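Local coordinates for protein agmatinase (Burkholderia thailandensis, PDB 4DZ4) that probably hydrolyses agmatine to putrescine and urea as a manganese-dependent member of the arginase family, and assembles as a hexamer, at residues T28-Y40 and A72-N84. Numbering follows the deposited sequence.
With EDO (1,2-ethanediol), chain Y; EDO (1,2-ethanediol), chain T; EDO (1,2-ethanediol), chain C; EDO (1,2-ethanediol), chain S.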
ATOM      1  N   THR B  28      11.589   4.598  20.782  1.00 13.54           N
ATOM      2  CA  THR B  28      11.163   3.375  20.078  1.00 13.03           C
ATOM      3  C   THR B  28      11.309   3.503  18.554  1.00 12.36           C
ATOM      4  O   THR B  28      11.618   2.521  17.872  1.00 11.81           O
ATOM      5  CB  THR B  28       9.713   3.010  20.487  1.00 13.56           C
ATOM      6  OG1 THR B  28       9.607   3.089  21.917  1.00 14.17           O
ATOM      7  CG2 THR B  28       9.360   1.576  20.061  1.00 12.63           C
ATOM      8  N   TYR B  29      11.115   4.736  18.060  1.00 12.08           N
ATOM      9  CA  TYR B  29      11.145   5.120  16.635  1.00 11.89           C
ATOM     10  C   TYR B  29      12.550   5.461  16.117  1.00 11.63           C
ATOM     11  O   TYR B  29      12.682   5.930  15.006  1.00 11.90           O
ATOM     12  CB  TYR B  29      10.224   6.344  16.395  1.00 12.01           C
ATOM     13  CG  TYR B  29      10.372   7.429  17.462  1.00 12.54           C
ATOM     14  CD1 TYR B  29      11.363   8.423  17.355  1.00 12.73           C
ATOM     15  CD2 TYR B  29       9.512   7.469  18.558  1.00 12.97           C
ATOM     16  CE1 TYR B  29      11.484   9.424  18.316  1.00 13.56           C
ATOM     17  CE2 TYR B  29       9.623   8.445  19.533  1.00 13.72           C
ATOM     18  CZ  TYR B  29      10.612   9.416  19.418  1.00 14.00           C
ATOM     19  OH  TYR B  29      10.731  10.381  20.388  1.00 15.18           O
ATOM     20  N   ALA B  30      13.582   5.229  16.918  1.00 11.46           N
ATOM     21  CA  ALA B  30      14.949   5.517  16.473  1.00 11.44           C
ATOM     22  C   ALA B  30      15.895   4.460  17.037  1.00 11.22           C
ATOM     23  O   ALA B  30      15.451   3.446  17.599  1.00 10.99           O
ATOM     24  CB  ALA B  30      15.360   6.925  16.908  1.00 12.00           C
ATOM     25  N   GLY B  31      17.194   4.697  16.905  1.00 11.25           N
ATOM     26  CA  GLY B  31      18.177   3.803  17.513  1.00 11.36           C
ATOM     27  C   GLY B  31      18.555   2.604  16.660  1.00 11.10           C
ATOM     28  O   GLY B  31      17.782   2.170  15.804  1.00 10.86           O
ATOM     29  N   VAL B  32      19.739   2.033  16.907  1.00 11.00           N
ATOM     30  CA  VAL B  32      20.212   0.902  16.064  1.00 10.59           C
ATOM     31  C   VAL B  32      19.235  -0.276  16.167  1.00 10.23           C
ATOM     32  O   VAL B  32      18.798  -0.646  17.253  1.00 10.56           O
ATOM     33  CB  VAL B  32      21.636   0.471  16.418  1.00 10.82           C
ATOM     34  CG1 VAL B  32      22.012  -0.792  15.637  1.00 10.38           C
ATOM     35  CG2 VAL B  32      22.627   1.591  16.116  1.00 11.38           C
ATOM     36  N   LEU B  33      18.851  -0.814  15.003  1.00  9.86           N
ATOM     37  CA  LEU B  33      17.775  -1.806  14.920  1.00  9.79           C
ATOM     38  C   LEU B  33      18.296  -3.261  14.918  1.00  9.89           C
ATOM     39  O   LEU B  33      18.004  -4.039  14.002  1.00  9.85           O
ATOM     40  CB  LEU B  33      16.930  -1.552  13.648  1.00  9.38           C
ATOM     41  CG  LEU B  33      16.260  -0.172  13.531  1.00  9.42           C
ATOM     42  CD1 LEU B  33      15.690   0.056  12.124  1.00  9.27           C
ATOM     43  CD2 LEU B  33      15.181   0.040  14.610  1.00  9.84           C
ATOM     44  N   SER B  34      19.033  -3.654  15.960  1.00 10.25           N
ATOM     45  CA  SER B  34      19.321  -5.090  16.150  1.00 10.23           C
ATOM     46  C   SER B  34      18.100  -5.751  16.793  1.00 10.08           C
ATOM     47  O   SER B  34      17.182  -5.060  17.250  1.00 10.34           O
ATOM     48  CB  SER B  34      20.529  -5.266  17.070  1.00 10.58           C
ATOM     49  OG  SER B  34      20.183  -4.712  18.330  1.00 11.00           O
ATOM     50  N   PHE B  35      18.057  -7.078  16.813  1.00  9.91           N
ATOM     51  CA  PHE B  35      16.887  -7.728  17.360  1.00 10.22           C
ATOM     52  C   PHE B  35      16.731  -7.442  18.853  1.00 10.76           C
ATOM     53  O   PHE B  35      17.617  -7.738  19.639  1.00 11.06           O
ATOM     54  CB  PHE B  35      16.860  -9.246  17.126  1.00 10.43           C
ATOM     55  CG  PHE B  35      15.597  -9.867  17.642  1.00 10.59           C
ATOM     56  CD1 PHE B  35      14.409  -9.776  16.892  1.00 10.60           C
ATOM     57  CD2 PHE B  35      15.561 -10.447  18.917  1.00 10.93           C
ATOM     58  CE1 PHE B  35      13.225 -10.294  17.408  1.00 10.78           C
ATOM     59  CE2 PHE B  35      14.384 -10.973  19.434  1.00 11.28           C
ATOM     60  CZ  PHE B  35      13.207 -10.891  18.683  1.00 11.21           C
ATOM     61  N   MET B  36      15.596  -6.865  19.225  1.00 10.81           N
ATOM     62  CA  MET B  36      15.321  -6.438  20.611  1.00 11.56           C
ATOM     63  C   MET B  36      16.484  -5.634  21.189  1.00 11.88           C
ATOM     64  O   MET B  36      16.774  -5.690  22.397  1.00 13.15           O
ATOM     65  CB  MET B  36      14.907  -7.631  21.517  1.00 11.99           C
ATOM     66  CG  MET B  36      13.454  -8.015  21.276  1.00 12.14           C
ATOM     67  SD  MET B  36      12.907  -9.365  22.304  1.00 13.30           S
ATOM     68  CE  MET B  36      12.563  -8.474  23.826  1.00 13.27           C
ATOM     69  N   ARG B  37      17.130  -4.857  20.320  1.00 11.72           N
ATOM     70  CA  ARG B  37      18.241  -3.954  20.702  1.00 11.83           C
ATOM     71  C   ARG B  37      19.463  -4.634  21.295  1.00 12.23           C
ATOM     72  O   ARG B  37      20.278  -3.958  21.914  1.00 12.63           O
ATOM     73  CB  ARG B  37      17.789  -2.846  21.688  1.00 12.25           C
ATOM     74  CG  ARG B  37      16.474  -2.159  21.316  1.00 12.10           C
ATOM     75  CD  ARG B  37      16.577  -1.408  19.998  1.00 11.82           C
ATOM     76  NE  ARG B  37      15.421  -0.509  19.913  1.00 11.70           N
ATOM     77  CZ  ARG B  37      15.315   0.509  19.066  1.00 11.49           C
ATOM     78  NH1 ARG B  37      16.269   0.745  18.175  1.00 11.66           N
ATOM     79  NH2 ARG B  37      14.245   1.299  19.123  1.00 11.74           N
ATOM     80  N   ARG B  38      19.572  -5.949  21.145  1.00 12.24           N
ATOM     81  CA  ARG B  38      20.689  -6.681  21.713  1.00 12.78           C
ATOM     82  C   ARG B  38      22.035  -6.301  21.067  1.00 12.55           C
ATOM     83  O   ARG B  38      22.095  -5.799  19.926  1.00 12.31           O
ATOM     84  CB  ARG B  38      20.433  -8.204  21.676  1.00 13.19           C
ATOM     85  CG  ARG B  38      19.250  -8.682  22.521  1.00 13.90           C
ATOM     86  CD  ARG B  38      18.954  -7.794  23.747  1.00 14.92           C
ATOM     87  NE  ARG B  38      20.045  -7.746  24.691  1.00 16.92           N
ATOM     88  CZ  ARG B  38      20.195  -6.800  25.623  1.00 16.85           C
ATOM     89  NH1 ARG B  38      21.227  -6.873  26.414  1.00 18.49           N
ATOM     90  NH2 ARG B  38      19.345  -5.767  25.731  1.00 17.31           N
ATOM     91  N   ASN B  39      23.122  -6.494  21.815  1.00 13.00           N
ATOM     92  CA  ASN B  39      24.430  -6.095  21.286  1.00 13.23           C
ATOM     93  C   ASN B  39      24.702  -6.727  19.927  1.00 12.80           C
ATOM     94  O   ASN B  39      24.581  -7.945  19.776  1.00 12.30           O
ATOM     95  CB  ASN B  39      25.556  -6.543  22.206  1.00 14.22           C
ATOM     96  CG  ASN B  39      25.543  -5.831  23.543  1.00 14.99           C
ATOM     97  OD1 ASN B  39      24.632  -5.084  23.867  1.00 15.23           O
ATOM     98  ND2 ASN B  39      26.591  -6.058  24.329  1.00 15.90           N
ATOM     99  N   TYR B  40      25.086  -5.899  18.956  1.00 12.55           N
ATOM    100  CA  TYR B  40      25.664  -6.403  17.705  1.00 12.68           C
ATOM    101  C   TYR B  40      27.108  -6.822  17.922  1.00 13.34           C
ATOM    102  O   TYR B  40      27.980  -5.981  18.201  1.00 14.38           O
ATOM    103  CB  TYR B  40      25.665  -5.298  16.646  1.00 12.48           C
ATOM    104  CG  TYR B  40      24.461  -5.235  15.731  1.00 11.80           C
ATOM    105  CD1 TYR B  40      23.869  -6.397  15.194  1.00 11.57           C
ATOM    106  CD2 TYR B  40      23.952  -3.994  15.339  1.00 11.77           C
ATOM    107  CE1 TYR B  40      22.774  -6.303  14.340  1.00 11.30           C
ATOM    108  CE2 TYR B  40      22.878  -3.895  14.443  1.00 11.57           C
ATOM    109  CZ  TYR B  40      22.309  -5.041  13.956  1.00 11.21           C
ATOM    110  OH  TYR B  40      21.258  -4.929  13.085  1.00 10.83           O
ATOM    111  N   ALA B  72      13.180  -7.263   8.616  1.00  8.25           N
ATOM    112  CA  ALA B  72      11.803  -6.892   8.963  1.00  8.11           C
ATOM    113  C   ALA B  72      11.501  -7.271  10.408  1.00  8.03           C
ATOM    114  O   ALA B  72      10.857  -6.507  11.134  1.00  8.24           O
ATOM    115  CB  ALA B  72      10.804  -7.552   8.011  1.00  7.67           C
ATOM    116  N   VAL B  73      11.939  -8.452  10.818  1.00  8.18           N
ATOM    117  CA  VAL B  73      11.692  -8.906  12.186  1.00  8.48           C
ATOM    118  C   VAL B  73      12.481  -8.040  13.197  1.00  8.70           C
ATOM    119  O   VAL B  73      11.936  -7.663  14.234  1.00  8.81           O
ATOM    120  CB  VAL B  73      12.006 -10.406  12.348  1.00  8.53           C
ATOM    121  CG1 VAL B  73      11.823 -10.836  13.818  1.00  9.08           C
ATOM    122  CG2 VAL B  73      11.066 -11.210  11.441  1.00  9.00           C
ATOM    123  N   ARG B  74      13.736  -7.706  12.882  1.00  8.57           N
ATOM    124  CA  ARG B  74      14.473  -6.761  13.712  1.00  9.41           C
ATOM    125  C   ARG B  74      13.740  -5.428  13.900  1.00  9.49           C
ATOM    126  O   ARG B  74      13.577  -4.961  15.032  1.00 10.68           O
ATOM    127  CB  ARG B  74      15.888  -6.522  13.170  1.00  8.96           C
ATOM    128  CG  ARG B  74      16.777  -7.736  13.327  1.00  8.96           C
ATOM    129  CD  ARG B  74      18.124  -7.440  12.706  1.00  9.22           C
ATOM    130  NE  ARG B  74      19.086  -8.548  12.901  1.00  9.28           N
ATOM    131  CZ  ARG B  74      19.541  -9.391  11.966  1.00  9.56           C
ATOM    132  NH1 ARG B  74      19.203  -9.289  10.666  1.00  9.03           N
ATOM    133  NH2 ARG B  74      20.422 -10.315  12.325  1.00  9.58           N
ATOM    134  N   ALA B  75      13.298  -4.817  12.793  1.00  9.51           N
ATOM    135  CA  ALA B  75      12.576  -3.548  12.866  1.00  9.60           C
ATOM    136  C   ALA B  75      11.290  -3.682  13.685  1.00  9.70           C
ATOM    137  O   ALA B  75      10.913  -2.753  14.397  1.00 10.10           O
ATOM    138  CB  ALA B  75      12.266  -3.007  11.466  1.00  9.12           C
ATOM    139  N   ALA B  76      10.612  -4.825  13.575  1.00  9.46           N
ATOM    140  CA  ALA B  76       9.356  -5.038  14.271  1.00  9.81           C
ATOM    141  C   ALA B  76       9.514  -5.336  15.756  1.00 10.33           C
ATOM    142  O   ALA B  76       8.505  -5.456  16.466  1.00 10.78           O
ATOM    143  CB  ALA B  76       8.599  -6.185  13.606  1.00  9.56           C
ATOM    144  N   SER B  77      10.749  -5.523  16.205  1.00  9.92           N
ATOM    145  CA  SER B  77      10.998  -5.918  17.597  1.00 10.58           C
ATOM    146  C   SER B  77      11.181  -4.707  18.545  1.00 11.08           C
ATOM    147  O   SER B  77      11.372  -4.897  19.742  1.00 11.41           O
ATOM    148  CB  SER B  77      12.221  -6.852  17.675  1.00 10.63           C
ATOM    149  OG  SER B  77      13.430  -6.110  17.458  1.00 10.98           O
ATOM    150  N   VAL B  78      11.130  -3.490  18.010  1.00 10.86           N
ATOM    151  CA  VAL B  78      11.410  -2.275  18.827  1.00 11.69           C
ATOM    152  C   VAL B  78      10.527  -2.106  20.053  1.00 12.47           C
ATOM    153  O   VAL B  78      11.011  -1.751  21.145  1.00 12.74           O
ATOM    154  CB  VAL B  78      11.524  -0.966  17.999  1.00 11.45           C
ATOM    155  CG1 VAL B  78      12.675  -1.081  17.011  1.00 11.32           C
ATOM    156  CG2 VAL B  78      10.244  -0.656  17.224  1.00 11.22           C
ATOM    157  N   GLN B  79       9.230  -2.356  19.918  1.00 12.25           N
ATOM    158  CA  GLN B  79       8.368  -2.179  21.071  1.00 13.40           C
ATOM    159  C   GLN B  79       8.629  -3.226  22.144  1.00 13.66           C
ATOM    160  O   GLN B  79       8.523  -2.943  23.322  1.00 14.13           O
ATOM    161  CB  GLN B  79       6.912  -2.276  20.657  1.00 13.48           C
ATOM    162  CG  GLN B  79       6.395  -1.077  19.910  1.00 13.75           C
ATOM    163  CD  GLN B  79       4.949  -1.325  19.531  1.00 13.75           C
ATOM    164  OE1 GLN B  79       4.045  -0.995  20.293  1.00 14.41           O
ATOM    165  NE2 GLN B  79       4.733  -1.971  18.379  1.00 12.87           N
ATOM    166  N   LEU B  80       8.940  -4.447  21.720  1.00 13.25           N
ATOM    167  CA  LEU B  80       9.215  -5.541  22.650  1.00 14.01           C
ATOM    168  C   LEU B  80      10.428  -5.243  23.522  1.00 14.34           C
ATOM    169  O   LEU B  80      10.523  -5.738  24.660  1.00 14.86           O
ATOM    170  CB  LEU B  80       9.427  -6.838  21.859  1.00 13.92           C
ATOM    171  CG  LEU B  80       8.112  -7.424  21.307  1.00 14.22           C
ATOM    172  CD1 LEU B  80       8.455  -8.372  20.172  1.00 13.81           C
ATOM    173  CD2 LEU B  80       7.334  -8.176  22.388  1.00 14.93           C
ATOM    174  N   ALA B  81      11.336  -4.409  23.024  1.00 14.26           N
ATOM    175  CA  ALA B  81      12.502  -4.007  23.840  1.00 15.19           C
ATOM    176  C   ALA B  81      12.196  -2.953  24.929  1.00 16.75           C
ATOM    177  O   ALA B  81      12.994  -2.761  25.870  1.00 16.88           O
ATOM    178  CB  ALA B  81      13.643  -3.527  22.932  1.00 15.05           C
ATOM    179  N   GLU B  82      11.057  -2.278  24.819  1.00 16.80           N
ATOM    180  CA  GLU B  82      10.763  -1.133  25.697  1.00 18.57           C
ATOM    181  C   GLU B  82      10.306  -1.529  27.093  1.00 18.53           C
ATOM    182  O   GLU B  82      10.524  -0.789  28.063  1.00 19.42           O
ATOM    183  CB  GLU B  82       9.707  -0.222  25.052  1.00 19.70           C
ATOM    184  CG  GLU B  82       9.412   1.053  25.866  1.00 22.77           C
ATOM    185  CD  GLU B  82       8.210   1.820  25.360  1.00 25.88           C
ATOM    186  OE1 GLU B  82       7.402   1.207  24.601  1.00 28.60           O
ATOM    187  OE2 GLU B  82       8.055   3.023  25.719  1.00 25.92           O
ATOM    188  N   LEU B  83       9.636  -2.675  27.185  1.00 18.33           N
ATOM    189  CA  LEU B  83       8.963  -3.117  28.403  1.00 19.19           C
ATOM    190  C   LEU B  83       9.361  -4.558  28.700  1.00 18.83           C
ATOM    191  O   LEU B  83       9.802  -5.264  27.801  1.00 18.50           O
ATOM    192  CB  LEU B  83       7.443  -3.052  28.220  1.00 19.47           C
ATOM    193  CG  LEU B  83       6.846  -1.661  28.007  1.00 19.80           C
ATOM    194  CD1 LEU B  83       5.381  -1.834  27.618  1.00 20.45           C
ATOM    195  CD2 LEU B  83       7.029  -0.755  29.228  1.00 20.64           C
ATOM    196  N   ASN B  84       9.231  -4.985  29.966  1.00 19.28           N
ATOM    197  CA  ASN B  84       9.383  -6.406  30.274  1.00 18.73           C
ATOM    198  C   ASN B  84       8.342  -7.150  29.441  1.00 17.83           C
ATOM    199  O   ASN B  84       7.182  -6.713  29.394  1.00 17.83           O
ATOM    200  CB  ASN B  84       9.121  -6.701  31.749  1.00 19.74           C
ATOM    201  CG  ASN B  84      10.158  -6.085  32.678  1.00 20.70           C
ATOM    202  OD1 ASN B  84      11.126  -5.458  32.240  1.00 20.91           O
ATOM    203  ND2 ASN B  84       9.952  -6.266  33.974  1.00 21.10           N
TER
HETATM  204  C1  EDO Y 410      13.060   0.329  23.640  1.00 29.98           C
HETATM  205  O1  EDO Y 410      14.151   0.294  24.567  1.00 36.56           O
HETATM  206  C2  EDO Y 410      11.985   1.350  23.994  1.00 27.36           C
HETATM  207  O2  EDO Y 410      11.909   2.371  23.024  1.00 26.10           O
HETATM  208  C1  EDO T 405      12.248  -3.523  29.825  1.00 28.22           C
HETATM  209  O1  EDO T 405      12.513  -4.937  29.843  1.00 26.47           O
HETATM  210  C2  EDO T 405      13.486  -2.749  29.416  1.00 30.31           C
HETATM  211  O2  EDO T 405      14.393  -2.861  30.524  1.00 34.84           O
HETATM  212  C1  EDO C 404       8.609  -2.360  34.080  1.00 33.93           C
HETATM  213  O1  EDO C 404       7.347  -1.812  34.528  1.00 33.34           O
HETATM  214  C2  EDO C 404       8.701  -2.429  32.546  1.00 34.23           C
HETATM  215  O2  EDO C 404       7.734  -3.356  32.013  1.00 30.32           O
HETATM  216  C1  EDO S 404       3.393   2.815  25.380  1.00 41.16           C
HETATM  217  O1  EDO S 404       4.176   2.417  24.247  1.00 42.72           O
HETATM  218  C2  EDO S 404       4.303   2.691  26.594  1.00 41.21           C
HETATM  219  O2  EDO S 404       5.419   3.571  26.411  1.00 42.78           O
HETATM  220  O   HOH W   1       6.897   2.843  22.318  1.00 17.61           O
HETATM  221  O   HOH W   2      15.359  -3.066  16.633  1.00 16.24           O
HETATM  222  O   HOH W   3      13.021   0.001  21.491  1.00 12.52           O
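Val78 CG1 lies over one face of the Arg37 guanidinium, 3.5 Å from NH2, offset toward the rim. At the guanidinium edge, in plane, are Thr28 CA, Gly31 O and a water. The Phe35 ring has Arg74 CA at its edge, near its plane, and Ser77 CB meets it obliquely at CE1 (3.6 Å). Ser34 CB sits over the centre of one Tyr40 ring face. This is structural packing in the arginase fold; the Val73 side chain is about 11 Å from that of the manganese ligand Asp246. It joins the loop leading into the short strand 39-40, outermost in this chain's parallel sheet, to the end of helix 69-76 and the turns after it.

Arg37 holds its own loop closed. NH1 and NH2 both donate end-on to Ala30 O, and NH1 also reaches Val32 O, from above that carbonyl plane. Chi1 of -45° keeps Arg37 CG near its own backbone N, resting on Ala81 CB at 3.5 Å; the bend at chi2 turns the guanidinium toward the loop. Val78 uses both branches: CG1 touches Leu33 CD2 (3.6 Å), and CG2 touches Thr28 CG2 (3.7 Å). Met36 curls its CE toward Leu80 O, and both pack on helix 300-323. Arg74 runs extended past Leu33 O to salt bridges with Asp100 and Asp103. Phe62 of a second subunit covers Val78, and Gln79 NE2 hydrogen-bonds to Pro261 O of that subunit.

Three waters bridge the segments: Thr28 OG1 to Glu82 OE1, Ser34 O to Arg74 O, and Arg37 NE to Val78 O. One direct hydrogen bond joins them. With chi1 at 73°, Ser77 OG faces both its own chain and the loop: it donates to Arg74 O and accepts from Met36 N at 2.9 Å, almost straight at 168°.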